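Local coordinates for microcin B17-processing protein McbC (Escherichia coli str. K-12 substr. MG1655, PDB 6GRH) that serves as an FMN-containing oxidoreductase of the nitroreductase family, needed to process the inactive microcin B17 precursor into the active peptide antibiotic, at residues Leu182-Phe195 / Gln251-Asp264. Residues are numbered along the deposited sequence; the frame is centred on the assembly and turned at random.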
loop_
_atom_site.group_PDB
_atom_site.type_symbol
_atom_site.label_atom_id
_atom_site.label_comp_id
_atom_site.label_asym_id
_atom_site.label_seq_id
_atom_site.Cartn_x
_atom_site.Cartn_y
_atom_site.Cartn_z
ATOM N N LEU D 182 -29.314 -13.161 -15.057
ATOM C CA LEU D 182 -28.428 -13.787 -16.050
ATOM C C LEU D 182 -29.104 -14.872 -16.853
ATOM O O LEU D 182 -28.883 -14.954 -18.051
ATOM C CB LEU D 182 -27.162 -14.360 -15.403
ATOM C CG LEU D 182 -26.140 -14.982 -16.354
ATOM C CD1 LEU D 182 -25.518 -13.916 -17.247
ATOM C CD2 LEU D 182 -25.070 -15.715 -15.565
ATOM N N GLY D 183 -29.896 -15.704 -16.187
ATOM C CA GLY D 183 -30.582 -16.826 -16.817
ATOM C C GLY D 183 -29.654 -18.027 -16.877
ATOM O O GLY D 183 -28.907 -18.284 -15.925
ATOM N N LYS D 184 -29.669 -18.735 -18.006
ATOM C CA LYS D 184 -28.950 -19.983 -18.155
ATOM C C LYS D 184 -28.092 -19.993 -19.420
ATOM O O LYS D 184 -28.526 -20.442 -20.472
ATOM C CB LYS D 184 -29.928 -21.147 -18.110
ATOM C CG LYS D 184 -30.540 -21.319 -16.729
ATOM C CD LYS D 184 -31.234 -22.655 -16.587
ATOM C CE LYS D 184 -32.626 -22.623 -17.180
ATOM N NZ LYS D 184 -33.580 -21.899 -16.283
ATOM N N PRO D 185 -26.862 -19.458 -19.320
ATOM C CA PRO D 185 -25.895 -19.577 -20.402
ATOM C C PRO D 185 -25.432 -21.026 -20.605
ATOM O O PRO D 185 -25.483 -21.826 -19.675
ATOM C CB PRO D 185 -24.737 -18.677 -19.963
ATOM C CG PRO D 185 -25.094 -18.119 -18.635
ATOM C CD PRO D 185 -26.303 -18.818 -18.125
ATOM N N HIS D 186 -24.970 -21.346 -21.812
ATOM C CA HIS D 186 -24.413 -22.665 -22.114
ATOM C C HIS D 186 -23.012 -22.860 -21.549
ATOM O O HIS D 186 -22.673 -23.940 -21.076
ATOM C CB HIS D 186 -24.380 -22.916 -23.626
ATOM C CG HIS D 186 -25.716 -23.260 -24.211
ATOM N ND1 HIS D 186 -26.578 -22.309 -24.718
ATOM C CD2 HIS D 186 -26.333 -24.450 -24.375
ATOM C CE1 HIS D 186 -27.663 -22.903 -25.180
ATOM N NE2 HIS D 186 -27.545 -24.203 -24.976
ATOM N N PHE D 187 -22.184 -21.828 -21.633
ATOM C CA PHE D 187 -20.824 -21.927 -21.157
ATOM C C PHE D 187 -20.271 -20.562 -20.825
ATOM O O PHE D 187 -20.900 -19.549 -21.126
ATOM C CB PHE D 187 -19.942 -22.674 -22.186
ATOM C CG PHE D 187 -19.701 -21.939 -23.482
ATOM C CD1 PHE D 187 -20.604 -22.014 -24.524
ATOM C CD2 PHE D 187 -18.514 -21.233 -23.684
ATOM C CE1 PHE D 187 -20.360 -21.379 -25.751
ATOM C CE2 PHE D 187 -18.277 -20.573 -24.886
ATOM C CZ PHE D 187 -19.204 -20.664 -25.929
ATOM N N ALA D 188 -19.115 -20.556 -20.159
ATOM C CA ALA D 188 -18.372 -19.334 -19.896
ATOM C C ALA D 188 -16.925 -19.478 -20.274
ATOM O O ALA D 188 -16.391 -20.568 -20.289
ATOM C CB ALA D 188 -18.476 -18.956 -18.432
ATOM N N LEU D 189 -16.297 -18.352 -20.579
ATOM C CA LEU D 189 -14.843 -18.269 -20.588
ATOM C C LEU D 189 -14.438 -17.494 -19.349
ATOM O O LEU D 189 -15.087 -16.500 -18.991
ATOM C CB LEU D 189 -14.311 -17.625 -21.866
ATOM C CG LEU D 189 -14.599 -18.385 -23.164
ATOM C CD1 LEU D 189 -14.047 -17.590 -24.329
ATOM C CD2 LEU D 189 -14.040 -19.811 -23.123
ATOM N N VAL D 190 -13.383 -17.961 -18.686
ATOM C CA VAL D 190 -12.804 -17.286 -17.536
ATOM C C VAL D 190 -11.344 -16.939 -17.865
ATOM O O VAL D 190 -10.545 -17.821 -18.190
ATOM C CB VAL D 190 -12.881 -18.152 -16.273
ATOM C CG1 VAL D 190 -12.382 -17.373 -15.064
ATOM C CG2 VAL D 190 -14.295 -18.629 -16.011
ATOM N N TYR D 191 -11.013 -15.652 -17.814
ATOM C CA TYR D 191 -9.691 -15.162 -18.166
ATOM C C TYR D 191 -8.922 -14.939 -16.879
ATOM O O TYR D 191 -9.391 -14.192 -16.019
ATOM C CB TYR D 191 -9.784 -13.852 -18.963
ATOM C CG TYR D 191 -10.566 -13.962 -20.222
ATOM C CD1 TYR D 191 -9.922 -14.174 -21.445
ATOM C CD2 TYR D 191 -11.977 -13.881 -20.213
ATOM C CE1 TYR D 191 -10.658 -14.306 -22.624
ATOM C CE2 TYR D 191 -12.725 -13.985 -21.390
ATOM C CZ TYR D 191 -12.058 -14.198 -22.592
ATOM O OH TYR D 191 -12.753 -14.284 -23.761
ATOM N N CYS D 192 -7.752 -15.567 -16.758
ATOM C CA CYS D 192 -6.990 -15.578 -15.517
ATOM C C CYS D 192 -5.565 -15.080 -15.715
ATOM O O CYS D 192 -4.907 -15.443 -16.676
ATOM C CB CYS D 192 -6.924 -16.987 -14.955
ATOM S SG CYS D 192 -8.559 -17.653 -14.567
ATOM N N ILE D 193 -5.101 -14.281 -14.765
ATOM C CA ILE D 193 -3.746 -13.775 -14.742
ATOM C C ILE D 193 -2.845 -14.706 -13.922
ATOM O O ILE D 193 -3.182 -15.058 -12.792
ATOM C CB ILE D 193 -3.666 -12.349 -14.158
ATOM C CG1 ILE D 193 -2.234 -11.795 -14.296
ATOM C CG2 ILE D 193 -4.135 -12.259 -12.709
ATOM C CD1 ILE D 193 -2.135 -10.352 -13.880
ATOM N N ILE D 194 -1.702 -15.077 -14.487
ATOM C CA ILE D 194 -0.645 -15.729 -13.719
ATOM C C ILE D 194 0.271 -14.616 -13.222
ATOM O O ILE D 194 1.007 -14.031 -14.015
ATOM C CB ILE D 194 0.136 -16.741 -14.579
ATOM C CG1 ILE D 194 -0.823 -17.803 -15.102
ATOM C CG2 ILE D 194 1.273 -17.368 -13.752
ATOM C CD1 ILE D 194 -0.151 -18.807 -15.994
ATOM N N PHE D 195 0.257 -14.340 -11.930
ATOM C CA PHE D 195 0.918 -13.118 -11.415
ATOM C C PHE D 195 2.378 -13.040 -11.793
ATOM O O PHE D 195 2.843 -12.024 -12.313
ATOM C CB PHE D 195 0.785 -12.975 -9.910
ATOM C CG PHE D 195 -0.626 -12.707 -9.453
ATOM C CD1 PHE D 195 -1.213 -11.475 -9.663
ATOM C CD2 PHE D 195 -1.364 -13.702 -8.823
ATOM C CE1 PHE D 195 -2.510 -11.220 -9.227
ATOM C CE2 PHE D 195 -2.666 -13.453 -8.385
ATOM C CZ PHE D 195 -3.234 -12.205 -8.596
ATOM N N GLN D 251 -4.800 -19.747 -5.898
ATOM C CA GLN D 251 -4.867 -18.284 -5.809
ATOM C C GLN D 251 -3.577 -17.589 -5.461
ATOM O O GLN D 251 -3.478 -16.396 -5.674
ATOM C CB GLN D 251 -5.944 -17.858 -4.815
ATOM C CG GLN D 251 -7.351 -18.043 -5.363
ATOM C CD GLN D 251 -8.374 -17.813 -4.281
ATOM O OE1 GLN D 251 -8.663 -16.671 -3.981
ATOM N NE2 GLN D 251 -8.846 -18.882 -3.633
ATOM N N ARG D 252 -2.584 -18.317 -4.935
ATOM C CA ARG D 252 -1.220 -17.766 -4.795
ATOM C C ARG D 252 -0.526 -17.512 -6.135
ATOM O O ARG D 252 0.379 -16.669 -6.211
ATOM C CB ARG D 252 -0.342 -18.676 -3.943
ATOM C CG ARG D 252 -0.798 -18.795 -2.498
ATOM C CD ARG D 252 -0.126 -19.958 -1.770
ATOM N NE ARG D 252 -0.433 -21.251 -2.381
ATOM C CZ ARG D 252 -0.015 -22.430 -1.924
ATOM N NH1 ARG D 252 0.729 -22.523 -0.830
ATOM N NH2 ARG D 252 -0.360 -23.544 -2.562
ATOM N N THR D 253 -0.946 -18.214 -7.181
ATOM C CA THR D 253 -0.312 -18.123 -8.490
ATOM C C THR D 253 -1.168 -17.428 -9.518
ATOM O O THR D 253 -0.632 -16.686 -10.354
ATOM C CB THR D 253 0.014 -19.549 -8.968
ATOM O OG1 THR D 253 1.028 -20.080 -8.125
ATOM C CG2 THR D 253 0.513 -19.603 -10.395
ATOM N N VAL D 254 -2.483 -17.702 -9.487
ATOM C CA VAL D 254 -3.393 -17.356 -10.580
ATOM C C VAL D 254 -4.753 -16.868 -10.039
ATOM O O VAL D 254 -5.245 -17.360 -9.010
ATOM C CB VAL D 254 -3.507 -18.519 -11.607
ATOM C CG1 VAL D 254 -3.956 -19.824 -10.970
ATOM C CG2 VAL D 254 -4.420 -18.182 -12.771
ATOM N N ALA D 255 -5.303 -15.830 -10.671
ATOM C CA ALA D 255 -6.552 -15.203 -10.218
ATOM C C ALA D 255 -7.445 -14.943 -11.445
ATOM O O ALA D 255 -6.951 -14.537 -12.469
ATOM C CB ALA D 255 -6.282 -13.910 -9.434
ATOM N N PRO D 256 -8.766 -15.219 -11.336
ATOM C CA PRO D 256 -9.710 -14.872 -12.409
ATOM C C PRO D 256 -9.942 -13.356 -12.518
ATOM O O PRO D 256 -10.283 -12.719 -11.537
ATOM C CB PRO D 256 -10.992 -15.600 -11.983
ATOM C CG PRO D 256 -10.917 -15.648 -10.495
ATOM C CD PRO D 256 -9.461 -15.824 -10.172
ATOM N N LEU D 257 -9.706 -12.782 -13.687
ATOM C CA LEU D 257 -9.884 -11.345 -13.899
ATOM C C LEU D 257 -11.293 -10.963 -14.343
ATOM O O LEU D 257 -11.791 -9.907 -13.976
ATOM C CB LEU D 257 -8.863 -10.805 -14.922
ATOM C CG LEU D 257 -7.408 -10.795 -14.491
ATOM C CD1 LEU D 257 -6.515 -10.277 -15.590
ATOM C CD2 LEU D 257 -7.225 -9.978 -13.229
ATOM N N ILE D 258 -11.904 -11.810 -15.167
ATOM C CA ILE D 258 -13.182 -11.507 -15.786
ATOM C C ILE D 258 -13.781 -12.807 -16.303
ATOM O O ILE D 258 -13.060 -13.753 -16.663
ATOM C CB ILE D 258 -13.026 -10.422 -16.886
ATOM C CG1 ILE D 258 -14.333 -9.731 -17.210
ATOM C CG2 ILE D 258 -12.386 -10.969 -18.146
ATOM C CD1 ILE D 258 -14.838 -8.840 -16.100
ATOM N N VAL D 259 -15.101 -12.862 -16.274
ATOM C CA VAL D 259 -15.866 -13.992 -16.778
ATOM C C VAL D 259 -16.630 -13.510 -18.013
ATOM O O VAL D 259 -16.968 -12.324 -18.122
ATOM C CB VAL D 259 -16.813 -14.524 -15.678
ATOM C CG1 VAL D 259 -17.796 -15.560 -16.227
ATOM C CG2 VAL D 259 -16.006 -15.129 -14.531
ATOM N N GLN D 260 -16.878 -14.406 -18.954
ATOM C CA GLN D 260 -17.633 -14.066 -20.161
ATOM C C GLN D 260 -18.583 -15.195 -20.462
ATOM O O GLN D 260 -18.157 -16.318 -20.744
ATOM C CB GLN D 260 -16.709 -13.805 -21.347
ATOM C CG GLN D 260 -17.391 -13.215 -22.570
ATOM C CD GLN D 260 -16.399 -12.843 -23.654
ATOM O OE1 GLN D 260 -15.259 -13.321 -23.659
ATOM N NE2 GLN D 260 -16.848 -12.028 -24.619
ATOM N N PHE D 261 -19.867 -14.894 -20.393
ATOM C CA PHE D 261 -20.918 -15.892 -20.613
ATOM C C PHE D 261 -21.305 -15.948 -22.077
ATOM O O PHE D 261 -21.286 -14.924 -22.752
ATOM C CB PHE D 261 -22.152 -15.548 -19.775
ATOM C CG PHE D 261 -21.951 -15.756 -18.303
ATOM C CD1 PHE D 261 -21.793 -17.040 -17.793
ATOM C CD2 PHE D 261 -21.915 -14.689 -17.430
ATOM C CE1 PHE D 261 -21.609 -17.246 -16.448
ATOM C CE2 PHE D 261 -21.745 -14.892 -16.075
ATOM C CZ PHE D 261 -21.575 -16.170 -15.581
ATOM N N PHE D 262 -21.653 -17.146 -22.549
ATOM C CA PHE D 262 -22.067 -17.359 -23.931
ATOM C C PHE D 262 -23.291 -18.231 -23.983
ATOM O O PHE D 262 -23.445 -19.160 -23.174
ATOM C CB PHE D 262 -20.970 -18.040 -24.747
ATOM C CG PHE D 262 -19.734 -17.216 -24.891
ATOM C CD1 PHE D 262 -18.745 -17.255 -23.911
ATOM C CD2 PHE D 262 -19.574 -16.365 -25.980
ATOM C CE1 PHE D 262 -17.602 -16.497 -24.033
ATOM C CE2 PHE D 262 -18.432 -15.590 -26.100
ATOM C CZ PHE D 262 -17.447 -15.654 -25.130
ATOM N N GLY D 263 -24.129 -17.969 -24.976
ATOM C CA GLY D 263 -25.347 -18.724 -25.142
ATOM C C GLY D 263 -26.351 -18.144 -26.115
ATOM O O GLY D 263 -25.996 -17.376 -27.018
ATOM N N ASP D 264 -27.606 -18.553 -25.920
ATOM C CA ASP D 264 -28.757 -18.091 -26.716
ATOM C C ASP D 264 -29.670 -17.204 -25.869
ATOM O O ASP D 264 -29.712 -17.325 -24.632
ATOM C CB ASP D 264 -29.575 -19.277 -27.231
ATOM C CG ASP D 264 -28.736 -20.293 -27.998
ATOM O OD1 ASP D 264 -27.767 -19.874 -28.682
ATOM O OD2 ASP D 264 -29.052 -21.504 -27.906
HETATM O O HOH W 1 -27.754 -20.019 -23.333
#
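The F261 ring lies between a leucine at the end of helix 179-182 and a valine of its own strand. L182 lays CD2 over one face, 3.6 Å from the centroid in a CH-pi contact, while V259 CG1 lies toward the rim of the opposite face. P185 CG comes in beside the ring, 3.6 Å from F261 CD1. On the other face of the sheet, the rings of F187 and F262 run near parallel, planes 10° apart, but are slid so that they barely overlap; F262 CB lies over one face of the F187 ring, 3.4 Å from F187 CZ. With CG between backbone N and carbonyl carbon (chi1 68°), the F187 ring is swung toward the other strand. L189 CG and CD1 continue this greasy layer against F262 CE1, and helix 97-108 covers both phenylalanines. Y191 has Q260 CB and I258 O at its ring edge, and its OH donates to Q260 OE1 at 2.7 Å, nearly along the C=O axis. Q260 gets there by an extended chain, CG anti to the backbone N (chi1 -170°), and its NE2 bonds N232 OD1.

Strands 187-194 and 254-263 pair antiparallel in the middle of the nitroreductase-type sheet. Two classic beta bulges interrupt the ladder: H186 and F187 facing F262, and L257 and I258 facing Y191. L257 N bonds Y191 O (2.7 Å) and Y191 N bonds I258 O (3.0 Å), holding the second bulge. Buried in an apolar layer, Y191 OH and the Q260 amide thus find partners in each other and N232, while apolar I258 meets FMN.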